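Local coordinates for phosphoheptose isomerase (Neisseria gonorrhoeae, PDB 5I01), which isomerises sedoheptulose 7-phosphate to D-glycero-D-manno-heptose 7-phosphate, the first step of the glycero-manno-heptose pathways that supply gonococcal lipooligosaccharide synthesis, at the interface of chains A and B. Sequence-based numbering; all coordinates share one arbitrary frame. Chains: chain A/B, Phosphoheptose isomerase.

The interface of chains A and B. Residues chain A 185-186, 189-190, 193; chain B 9, 13.
A:Asp189 meets B:Arg9 and B:His13 through one carboxylate oxygen, an example of how one such atom can accept from two side chains of a partner's helix and so link two subunits. The guanidinium nitrogen NH1 of B:Arg9 lies 2.8 Å from A:Asp189 OD2, forming a salt bridge and hydrogen bond on the syn side, but tilted out of the carboxylate plane. From the opposite face, B:His13 NE2 donates to the same OD2 at 2.9 Å. This second bond is nearly straight, 170° at the hydrogen, and runs in the plane of the imidazole but comes down on the carboxylate from above. Two donors on opposite faces should limit rotation of the acid group, and the nearby arginine probably helps to keep it ionised.

Flat groups are turned well away from one another: the carboxylate stands 69° from the guanidinium plane, and the two side chains cross at about a right angle. B:Arg9 leaves its helix extended and then bends at its third torsion (chi3 -71°), which swings the guanidinium group across A:Asp189 towards A:Ser193. There B:Arg9 NE comes within 3.7 Å of A:Ser193 CB. The aliphatic part of the arginine, at CD, packs against A:Cys190 CA.

The imidazole of B:His13 lays one face on A:Ala186, whose CA sits over the ring centre, 4.0 Å from its plane. While that face rests on the helix backbone, the NE2 edge points at the carboxylate.

All the chain A residues belong to helix 173-193, and both basic residues come from helix 6-24 of chain B. A twin contact with the chains exchanged contributes to the two-fold interface within the homotetramer. The chain A helix also carries the zinc ligand A:His185, one residue before A:Ala186; the structure alone does not show whether the contact affects the metal site. At the helix end, the hydroxyl OG of A:Ser193 donates to the backbone oxygen O of A:Cys190 at 2.7 Å.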
# COMPACT_ATOMS: atom_id res chain seq x y z
N HIS A 185 14.96 -15.38 -0.70
CA HIS A 185 16.24 -14.89 -1.20
C HIS A 185 17.00 -15.95 -1.98
O HIS A 185 17.56 -15.66 -3.02
CB HIS A 185 17.11 -14.34 -0.07
CG HIS A 185 16.71 -12.97 0.38
ND1 HIS A 185 16.95 -12.49 1.64
CD2 HIS A 185 16.06 -11.98 -0.29
CE1 HIS A 185 16.49 -11.25 1.73
NE2 HIS A 185 15.94 -10.92 0.58
N ALA A 186 17.01 -17.17 -1.45
CA ALA A 186 17.64 -18.31 -2.10
C ALA A 186 16.96 -18.67 -3.44
O ALA A 186 17.65 -19.04 -4.38
CB ALA A 186 17.65 -19.51 -1.17
N ASP A 189 17.82 -15.80 -6.07
CA ASP A 189 19.19 -15.98 -6.54
C ASP A 189 19.31 -17.17 -7.50
O ASP A 189 20.10 -17.10 -8.45
CB ASP A 189 20.17 -16.12 -5.37
CG ASP A 189 21.63 -16.02 -5.80
OD1 ASP A 189 22.02 -15.00 -6.42
OD2 ASP A 189 22.40 -16.95 -5.49
N CYS A 190 18.56 -18.25 -7.27
CA CYS A 190 18.54 -19.38 -8.21
C CYS A 190 17.97 -19.02 -9.58
O CYS A 190 18.41 -19.53 -10.60
CB CYS A 190 17.76 -20.57 -7.64
SG CYS A 190 18.64 -21.42 -6.34
N SER A 193 20.61 -16.88 -11.45
CA SER A 193 21.70 -17.68 -12.02
C SER A 193 21.36 -18.24 -13.41
O SER A 193 22.28 -18.53 -14.18
CB SER A 193 22.14 -18.79 -11.05
OG SER A 193 21.12 -19.75 -10.85
N ARG B 9 24.09 -23.78 -4.39
CA ARG B 9 23.75 -22.37 -4.22
C ARG B 9 22.82 -22.18 -3.02
O ARG B 9 23.09 -21.34 -2.16
CB ARG B 9 23.09 -21.84 -5.50
CG ARG B 9 22.77 -20.35 -5.50
CD ARG B 9 22.39 -19.88 -6.90
NE ARG B 9 23.53 -19.85 -7.82
CZ ARG B 9 24.53 -18.96 -7.80
NH1 ARG B 9 24.59 -17.99 -6.89
NH2 ARG B 9 25.49 -19.05 -8.71
N HIS B 13 23.58 -20.45 0.57
CA HIS B 13 22.68 -19.44 1.16
C HIS B 13 22.32 -19.72 2.63
O HIS B 13 22.33 -18.79 3.44
CB HIS B 13 21.39 -19.30 0.33
CG HIS B 13 21.50 -18.32 -0.79
ND1 HIS B 13 21.23 -16.98 -0.62
CD2 HIS B 13 21.89 -18.47 -2.07
CE1 HIS B 13 21.44 -16.35 -1.76
NE2 HIS B 13 21.84 -17.23 -2.66